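Long-range contact in heme-binding protein A / AI-2 binding protein A (Helicobacter pylori SS1, PDB 6OFQ), which binds the peptide STSA and, as an ABC transporter-associated periplasmic binding protein, probably delivers peptides to its transporter: residues 139-151 with 440-454. Sequence-based numbering, arbitrary orientation. Where two conformers were deposited one is given.
Sequences KSYKYWEGMGMSH and YTLWSKQAASAIPTQ
G146 lies almost backbone to backbone on A447, their CA atoms 4.4 Å apart, where helices 142-147 and 445-449 of this type II periplasmic binding protein pass with N-to-C directions 135° apart. Y141 and W144 pack on helix 116-127, Y440 on helix 462-473, T441 and Q454 on W428 of strand 423-429. The crossing is the tight part: G146 O receives a CA-H···O contact from A447 CA, and A450 CB sits 3.8 Å from G146 N. G148 ends its helix in a Schellman motif, and Q446 lies against that turn: with CG anti to its backbone N (chi1 169°) and a bend at chi2, NE2 comes within 3.0 Å of E145 O. It meets the carbonyl almost straight on, but the bond bends at the hydrogen (137°); E145 O also accepts from G148 N. On another flank, Q454 NE2 lies over one face of the Y143 ring, while Y143 OH is hydrogen-bonded to OD2 of D431. On the looser side the cis-proline P452 touches S140 OG through CD, and two waters tie P452 O to S140 OG and K142 O. At exposed H151 a further water lies 3.0 Å from both H151 NE2 and Q446 NE2.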
ATOM      1  N   LYS A 139      18.316   5.399   1.227  1.00 15.59           N
ATOM      2  CA  LYS A 139      17.125   5.639   0.355  1.00 14.03           C
ATOM      3  C   LYS A 139      17.129   4.712  -0.861  1.00 13.36           C
ATOM      4  O   LYS A 139      18.162   4.475  -1.516  1.00 14.08           O
ATOM      5  CB  LYS A 139      16.986   7.082  -0.122  1.00 12.80           C
ATOM      6  CG  LYS A 139      16.763   8.112   0.977  1.00 13.13           C
ATOM      7  CD  LYS A 139      16.826   9.536   0.487  1.00 12.90           C
ATOM      8  CE  LYS A 139      16.139  10.567   1.353  1.00 13.94           C
ATOM      9  NZ  LYS A 139      16.896  10.644   2.622  1.00 16.42           N
ATOM     10  N   SER A 140      15.940   4.185  -1.124  1.00 10.13           N
ATOM     11  CA  SER A 140      15.775   3.225  -2.181  1.00 10.71           C
ATOM     12  C   SER A 140      14.413   3.437  -2.848  1.00  7.79           C
ATOM     13  O   SER A 140      13.403   3.696  -2.177  1.00  6.69           O
ATOM     14  CB  SER A 140      15.787   1.818  -1.633  1.00 12.57           C
ATOM     15  OG  SER A 140      15.594   0.898  -2.693  1.00 22.58           O
ATOM     16  N   TYR A 141      14.374   3.255  -4.176  1.00  6.04           N
ATOM     17  CA  TYR A 141      13.126   3.302  -4.948  1.00  5.22           C
ATOM     18  C   TYR A 141      12.520   1.929  -4.967  1.00  5.15           C
ATOM     19  O   TYR A 141      12.599   1.198  -5.945  1.00  5.65           O
ATOM     20  CB  TYR A 141      13.435   3.850  -6.360  1.00  5.17           C
ATOM     21  CG  TYR A 141      13.915   5.311  -6.352  1.00  5.30           C
ATOM     22  CD1 TYR A 141      13.099   6.347  -5.919  1.00  5.54           C
ATOM     23  CD2 TYR A 141      15.188   5.661  -6.856  1.00  5.90           C
ATOM     24  CE1 TYR A 141      13.517   7.671  -5.869  1.00  5.70           C
ATOM     25  CE2 TYR A 141      15.564   7.004  -6.927  1.00  6.34           C
ATOM     26  CZ  TYR A 141      14.755   7.987  -6.422  1.00  5.83           C
ATOM     27  OH  TYR A 141      15.194   9.295  -6.411  1.00  6.41           O
ATOM     28  N   LYS A 142      11.871   1.611  -3.846  1.00  5.47           N
ATOM     29  CA  LYS A 142      11.455   0.258  -3.562  1.00  5.60           C
ATOM     30  C   LYS A 142      10.418  -0.337  -4.476  1.00  5.08           C
ATOM     31  O   LYS A 142      10.586  -1.470  -4.968  1.00  4.77           O
ATOM     32  CB  LYS A 142      10.981   0.080  -2.085  1.00  7.02           C
ATOM     33  CG  LYS A 142      12.074   0.316  -1.031  1.00  9.69           C
ATOM     34  CD  LYS A 142      11.473   0.459   0.378  1.00 12.37           C
ATOM     35  CE  LYS A 142      12.268   1.157   1.474  1.00 17.90           C
ATOM     36  NZ  LYS A 142      11.610   0.970   2.800  1.00 22.97           N
ATOM     37  N   TYR A 143       9.323   0.370  -4.746  1.00  4.34           N
ATOM     38  CA  TYR A 143       8.358  -0.118  -5.692  1.00  4.35           C
ATOM     39  C   TYR A 143       9.008  -0.288  -7.041  1.00  4.09           C
ATOM     40  O   TYR A 143       8.679  -1.268  -7.721  1.00  4.69           O
ATOM     41  CB  TYR A 143       7.170   0.823  -5.832  1.00  4.28           C
ATOM     42  CG  TYR A 143       5.943   0.513  -4.959  1.00  3.96           C
ATOM     43  CD1 TYR A 143       5.047  -0.436  -5.394  1.00  3.94           C
ATOM     44  CD2 TYR A 143       5.606   1.256  -3.837  1.00  4.07           C
ATOM     45  CE1 TYR A 143       3.874  -0.717  -4.707  1.00  3.79           C
ATOM     46  CE2 TYR A 143       4.430   1.018  -3.127  1.00  3.91           C
ATOM     47  CZ  TYR A 143       3.571   0.050  -3.616  1.00  3.62           C
ATOM     48  OH  TYR A 143       2.373  -0.107  -2.945  1.00  4.00           O
ATOM     49  N   TRP A 144       9.715   0.725  -7.544  1.00  4.76           N
ATOM     50  CA  TRP A 144      10.292   0.676  -8.891  1.00  4.55           C
ATOM     51  C   TRP A 144      11.158  -0.580  -9.072  1.00  4.73           C
ATOM     52  O   TRP A 144      11.023  -1.309 -10.075  1.00  5.14           O
ATOM     53  CB  TRP A 144      11.075   1.957  -9.200  1.00  4.62           C
ATOM     54  CG  TRP A 144      11.618   2.024 -10.558  1.00  4.83           C
ATOM     55  CD1 TRP A 144      12.694   1.338 -11.051  1.00  5.47           C
ATOM     56  CD2 TRP A 144      11.109   2.817 -11.648  1.00  4.48           C
ATOM     57  NE1 TRP A 144      12.833   1.611 -12.392  1.00  5.10           N
ATOM     58  CE2 TRP A 144      11.899   2.538 -12.791  1.00  4.88           C
ATOM     59  CE3 TRP A 144      10.080   3.758 -11.784  1.00  4.77           C
ATOM     60  CZ2 TRP A 144      11.645   3.093 -14.035  1.00  4.71           C
ATOM     61  CZ3 TRP A 144       9.857   4.354 -13.005  1.00  5.07           C
ATOM     62  CH2 TRP A 144      10.645   4.018 -14.141  1.00  4.77           C
ATOM     63  N   GLU A 145      12.044  -0.803  -8.094  0.50  4.61           N
ATOM     64  CA  GLU A 145      12.903  -1.973  -8.106  0.50  5.34           C
ATOM     65  C   GLU A 145      12.163  -3.277  -8.013  0.50  5.22           C
ATOM     66  O   GLU A 145      12.318  -4.195  -8.824  0.50  5.34           O
ATOM     67  CB  GLU A 145      14.002  -1.878  -7.040  0.50  5.84           C
ATOM     68  CG  GLU A 145      15.006  -0.770  -7.311  0.50  6.64           C
ATOM     69  CD  GLU A 145      15.663  -0.934  -8.669  0.50  7.71           C
ATOM     70  OE1 GLU A 145      16.206  -2.016  -8.969  0.50  9.36           O
ATOM     71  OE2 GLU A 145      15.511  -0.006  -9.494  0.50  9.56           O
ATOM     72  N   GLY A 146      11.242  -3.338  -7.060  1.00  4.77           N
ATOM     73  CA  GLY A 146      10.444  -4.511  -6.849  1.00  4.69           C
ATOM     74  C   GLY A 146       9.635  -5.011  -8.010  1.00  4.04           C
ATOM     75  O   GLY A 146       9.441  -6.216  -8.271  1.00  5.52           O
ATOM     76  N   MET A 147       8.986  -4.018  -8.626  1.00  4.12           N
ATOM     77  CA  MET A 147       8.160  -4.281  -9.797  1.00  4.45           C
ATOM     78  C   MET A 147       8.945  -4.573 -11.101  1.00  4.75           C
ATOM     79  O   MET A 147       8.367  -4.924 -12.135  1.00  5.25           O
ATOM     80  CB  MET A 147       7.154  -3.135 -10.015  1.00  4.19           C
ATOM     81  CG  MET A 147       6.097  -3.050  -8.921  1.00  4.40           C
ATOM     82  SD  MET A 147       5.013  -1.619  -9.050  1.00  4.65           S
ATOM     83  CE  MET A 147       4.266  -1.782 -10.664  1.00  4.32           C
ATOM     84  N   GLY A 148      10.220  -4.247 -11.117  1.00  5.07           N
ATOM     85  CA  GLY A 148      11.040  -4.381 -12.319  1.00  4.99           C
ATOM     86  C   GLY A 148      10.664  -3.371 -13.377  1.00  5.49           C
ATOM     87  O   GLY A 148      10.687  -3.669 -14.577  1.00  5.76           O
ATOM     88  N   MET A 149      10.341  -2.161 -12.963  1.00  5.12           N
ATOM     89  CA  MET A 149       9.978  -1.126 -13.932  1.00  5.13           C
ATOM     90  C   MET A 149      11.089  -0.822 -14.964  1.00  5.39           C
ATOM     91  O   MET A 149      10.761  -0.459 -16.117  1.00  5.60           O
ATOM     92  CB  MET A 149       9.607   0.143 -13.187  1.00  6.09           C
ATOM     93  CG  MET A 149       8.267   0.065 -12.450  1.00  7.32           C
ATOM     94  SD  MET A 149       6.818   0.000 -13.496  1.00 11.35           S
ATOM     95  CE  MET A 149       6.833   1.698 -14.042  1.00 12.96           C
ATOM     96  N   SER A 150      12.341  -0.999 -14.569  1.00  5.57           N
ATOM     97  CA  SER A 150      13.407  -0.777 -15.556  1.00  5.71           C
ATOM     98  C   SER A 150      13.464  -1.868 -16.607  1.00  6.36           C
ATOM     99  O   SER A 150      14.078  -1.577 -17.641  1.00  7.95           O
ATOM    100  CB  SER A 150      14.763  -0.734 -14.853  1.00  6.28           C
ATOM    101  OG  SER A 150      14.871   0.436 -14.045  1.00  7.66           O
ATOM    102  N   HIS A 151      12.973  -3.081 -16.380  1.00  6.81           N
ATOM    103  CA  HIS A 151      12.766  -4.113 -17.374  1.00  8.22           C
ATOM    104  C   HIS A 151      11.591  -3.815 -18.288  1.00  8.85           C
ATOM    105  O   HIS A 151      11.554  -4.336 -19.411  1.00 10.08           O
ATOM    106  CB  HIS A 151      12.576  -5.480 -16.717  1.00 10.63           C
ATOM    107  CG  HIS A 151      13.734  -5.836 -15.838  1.00 14.92           C
ATOM    108  ND1 HIS A 151      15.032  -5.820 -16.302  1.00 20.25           N
ATOM    109  CD2 HIS A 151      13.805  -6.087 -14.508  1.00 17.87           C
ATOM    110  CE1 HIS A 151      15.852  -6.082 -15.302  1.00 21.11           C
ATOM    111  NE2 HIS A 151      15.128  -6.284 -14.215  1.00 21.02           N
ATOM    112  N   TYR A 440       2.513 -10.333  -8.386  1.00  3.91           N
ATOM    113  CA  TYR A 440       3.837 -10.032  -8.911  1.00  4.00           C
ATOM    114  C   TYR A 440       4.615  -9.143  -7.971  1.00  4.29           C
ATOM    115  O   TYR A 440       5.801  -9.389  -7.640  1.00  4.87           O
ATOM    116  CB  TYR A 440       3.765  -9.423 -10.317  1.00  4.40           C
ATOM    117  CG  TYR A 440       5.099  -9.516 -11.046  1.00  4.87           C
ATOM    118  CD1 TYR A 440       5.438 -10.726 -11.617  1.00  5.55           C
ATOM    119  CD2 TYR A 440       5.993  -8.474 -11.104  1.00  5.45           C
ATOM    120  CE1 TYR A 440       6.652 -10.903 -12.258  1.00  6.69           C
ATOM    121  CE2 TYR A 440       7.223  -8.646 -11.786  1.00  6.79           C
ATOM    122  CZ  TYR A 440       7.481  -9.878 -12.321  1.00  6.75           C
ATOM    123  OH  TYR A 440       8.675 -10.186 -13.044  1.00 11.63           O
ATOM    124  N   THR A 441       3.964  -8.128  -7.438  1.00  3.72           N
ATOM    125  CA  THR A 441       4.682  -7.179  -6.612  1.00  4.08           C
ATOM    126  C   THR A 441       5.168  -7.799  -5.313  1.00  4.00           C
ATOM    127  O   THR A 441       6.177  -7.340  -4.772  1.00  4.15           O
ATOM    128  CB  THR A 441       3.732  -6.011  -6.339  1.00  4.43           C
ATOM    129  OG1 THR A 441       3.319  -5.485  -7.601  1.00  5.57           O
ATOM    130  CG2 THR A 441       4.385  -4.833  -5.568  1.00  5.03           C
ATOM    131  N   LEU A 442       4.425  -8.773  -4.769  1.00  3.93           N
ATOM    132  CA  LEU A 442       4.734  -9.350  -3.447  1.00  4.08           C
ATOM    133  C   LEU A 442       5.293 -10.742  -3.469  1.00  4.39           C
ATOM    134  O   LEU A 442       5.865 -11.202  -2.482  1.00  5.18           O
ATOM    135  CB  LEU A 442       3.529  -9.345  -2.485  1.00  4.39           C
ATOM    136  CG  LEU A 442       2.804  -8.006  -2.439  1.00  5.16           C
ATOM    137  CD1 LEU A 442       1.525  -8.169  -1.617  1.00  5.87           C
ATOM    138  CD2 LEU A 442       3.639  -6.863  -1.894  1.00  6.41           C
ATOM    139  N   TRP A 443       5.090 -11.484  -4.546  1.00  3.96           N
ATOM    140  CA  TRP A 443       5.365 -12.916  -4.561  1.00  4.10           C
ATOM    141  C   TRP A 443       6.241 -13.460  -5.688  1.00  4.45           C
ATOM    142  O   TRP A 443       6.456 -14.663  -5.819  1.00  5.03           O
ATOM    143  CB  TRP A 443       4.052 -13.737  -4.494  1.00  3.97           C
ATOM    144  CG  TRP A 443       3.173 -13.424  -3.265  1.00  3.80           C
ATOM    145  CD1 TRP A 443       2.113 -12.575  -3.198  1.00  3.66           C
ATOM    146  CD2 TRP A 443       3.390 -13.924  -1.939  1.00  3.41           C
ATOM    147  NE1 TRP A 443       1.638 -12.501  -1.906  1.00  3.38           N
ATOM    148  CE2 TRP A 443       2.432 -13.316  -1.111  1.00  3.52           C
ATOM    149  CE3 TRP A 443       4.307 -14.822  -1.386  1.00  3.64           C
ATOM    150  CZ2 TRP A 443       2.352 -13.624   0.234  1.00  3.92           C
ATOM    151  CZ3 TRP A 443       4.200 -15.103  -0.023  1.00  3.89           C
ATOM    152  CH2 TRP A 443       3.239 -14.509   0.753  1.00  4.04           C
ATOM    153  N   SER A 444       6.709 -12.558  -6.553  1.00  4.19           N
ATOM    154  CA  SER A 444       7.509 -12.981  -7.713  1.00  4.42           C
ATOM    155  C   SER A 444       9.006 -13.089  -7.396  1.00  4.97           C
ATOM    156  O   SER A 444       9.524 -12.440  -6.455  1.00  5.20           O
ATOM    157  CB  SER A 444       7.323 -12.059  -8.917  1.00  4.36           C
ATOM    158  OG  SER A 444       7.823 -10.787  -8.640  1.00  4.01           O
ATOM    159  N   LYS A 445       9.728 -13.775  -8.281  1.00  6.41           N
ATOM    160  CA  LYS A 445      11.180 -13.705  -8.213  1.00  7.12           C
ATOM    161  C   LYS A 445      11.720 -12.317  -8.392  1.00  6.51           C
ATOM    162  O   LYS A 445      12.665 -11.944  -7.685  1.00  8.18           O
ATOM    163  CB  LYS A 445      11.809 -14.660  -9.204  1.00  8.49           C
ATOM    164  CG  LYS A 445      11.671 -16.084  -8.728  1.00  9.99           C
ATOM    165  CD  LYS A 445      12.112 -17.090  -9.780  1.00 13.42           C
ATOM    166  CE  LYS A 445      13.622 -16.879  -9.964  1.00 16.48           C
ATOM    167  NZ  LYS A 445      14.336 -18.079 -10.475  1.00 21.34           N
ATOM    168  N   GLN A 446      11.141 -11.568  -9.313  1.00  6.67           N
ATOM    169  CA  GLN A 446      11.557 -10.197  -9.510  1.00  7.48           C
ATOM    170  C   GLN A 446      11.468  -9.447  -8.195  1.00  5.93           C
ATOM    171  O   GLN A 446      12.402  -8.773  -7.761  1.00  7.53           O
ATOM    172  CB  GLN A 446      10.709  -9.535 -10.599  1.00  7.62           C
ATOM    173  CG  GLN A 446      10.934  -8.027 -10.650  1.00  8.66           C
ATOM    174  CD  GLN A 446      12.360  -7.639 -11.037  1.00 11.24           C
ATOM    175  OE1 GLN A 446      12.927  -8.218 -11.970  1.00 14.84           O
ATOM    176  NE2 GLN A 446      12.932  -6.645 -10.405  1.00 11.59           N
ATOM    177  N   ALA A 447      10.348  -9.585  -7.483  1.00  5.48           N
ATOM    178  CA  ALA A 447      10.149  -8.834  -6.238  1.00  5.06           C
ATOM    179  C   ALA A 447      11.167  -9.276  -5.182  1.00  5.13           C
ATOM    180  O   ALA A 447      11.675  -8.434  -4.434  1.00  4.81           O
ATOM    181  CB  ALA A 447       8.734  -8.983  -5.698  1.00  4.93           C
ATOM    182  N   ALA A 448      11.438 -10.561  -5.101  1.00  5.57           N
ATOM    183  CA  ALA A 448      12.440 -11.106  -4.173  1.00  6.92           C
ATOM    184  C   ALA A 448      13.852 -10.639  -4.468  1.00  7.88           C
ATOM    185  O   ALA A 448      14.703 -10.616  -3.529  1.00  8.87           O
ATOM    186  CB  ALA A 448      12.398 -12.615  -4.146  1.00  6.86           C
ATOM    187  N   SER A 449      14.150 -10.327  -5.714  1.00  7.27           N
ATOM    188  CA  SER A 449      15.504  -9.912  -6.115  1.00  8.32           C
ATOM    189  C   SER A 449      15.856  -8.508  -5.589  1.00  9.91           C
ATOM    190  O   SER A 449      17.040  -8.168  -5.518  1.00 10.38           O
ATOM    191  CB  SER A 449      15.667 -10.015  -7.627  1.00 10.17           C
ATOM    192  OG  SER A 449      15.030  -8.958  -8.321  1.00  9.62           O
ATOM    193  N   ALA A 450      14.883  -7.633  -5.384  1.00  8.36           N
ATOM    194  CA  ALA A 450      15.118  -6.286  -4.923  1.00  7.75           C
ATOM    195  C   ALA A 450      15.470  -6.256  -3.438  1.00  9.48           C
ATOM    196  O   ALA A 450      14.868  -7.011  -2.664  1.00 10.93           O
ATOM    197  CB  ALA A 450      13.889  -5.408  -5.238  1.00  7.27           C
ATOM    198  N   ILE A 451      16.426  -5.437  -3.044  1.00  9.82           N
ATOM    199  CA  ILE A 451      16.734  -5.264  -1.624  1.00 10.57           C
ATOM    200  C   ILE A 451      16.728  -3.778  -1.371  1.00  9.06           C
ATOM    201  O   ILE A 451      17.481  -3.035  -2.032  1.00  9.36           O
ATOM    202  CB  ILE A 451      18.174  -5.731  -1.314  1.00 14.00           C
ATOM    203  CG1 ILE A 451      18.324  -7.222  -1.559  1.00 17.59           C
ATOM    204  CG2 ILE A 451      18.528  -5.365   0.119  1.00 15.99           C
ATOM    205  CD1 ILE A 451      19.814  -7.556  -1.701  1.00 21.51           C
ATOM    206  N   PRO A 452      15.910  -3.268  -0.456  1.00  7.04           N
ATOM    207  CA  PRO A 452      14.944  -4.014   0.339  1.00  7.53           C
ATOM    208  C   PRO A 452      13.838  -4.583  -0.549  1.00  6.98           C
ATOM    209  O   PRO A 452      13.593  -4.059  -1.654  1.00  8.41           O
ATOM    210  CB  PRO A 452      14.350  -2.942   1.241  1.00  8.37           C
ATOM    211  CG  PRO A 452      15.240  -1.742   1.204  1.00  9.78           C
ATOM    212  CD  PRO A 452      15.986  -1.840  -0.080  1.00  8.01           C
ATOM    213  N   THR A 453      13.136  -5.565   0.021  1.00  6.06           N
ATOM    214  CA  THR A 453      12.118  -6.317  -0.683  1.00  5.28           C
ATOM    215  C   THR A 453      10.717  -6.110  -0.108  1.00  4.96           C
ATOM    216  O   THR A 453      10.593  -5.876   1.077  1.00  6.50           O
ATOM    217  CB  THR A 453      12.413  -7.827  -0.665  1.00  5.55           C
ATOM    218  OG1 THR A 453      11.594  -8.471  -1.620  1.00  5.79           O
ATOM    219  CG2 THR A 453      12.282  -8.459   0.722  1.00  6.94           C
ATOM    220  N   GLN A 454       9.714  -6.307  -0.979  1.00  4.68           N
ATOM    221  CA  GLN A 454       8.330  -6.481  -0.545  1.00  4.76           C
ATOM    222  C   GLN A 454       7.854  -7.922  -0.583  1.00  5.13           C
ATOM    223  O   GLN A 454       6.740  -8.208  -0.115  1.00  6.88           O
ATOM    224  CB  GLN A 454       7.386  -5.649  -1.431  1.00  4.89           C
ATOM    225  CG  GLN A 454       7.871  -4.197  -1.492  1.00  5.58           C
ATOM    226  CD  GLN A 454       6.798  -3.200  -1.885  1.00  6.07           C
ATOM    227  OE1 GLN A 454       6.029  -2.791  -1.023  1.00  7.49           O
ATOM    228  NE2 GLN A 454       6.635  -2.998  -3.161  1.00  6.62           N
TER
HETATM  229  O   HOH W   1      14.328  -1.924  -3.248  1.00 11.75           O
HETATM  230  O   HOH W   2      11.291  -3.705  -3.351  1.00  7.24           O
HETATM  231  O   HOH W   3      15.592  -5.577 -11.288  1.00 19.69           O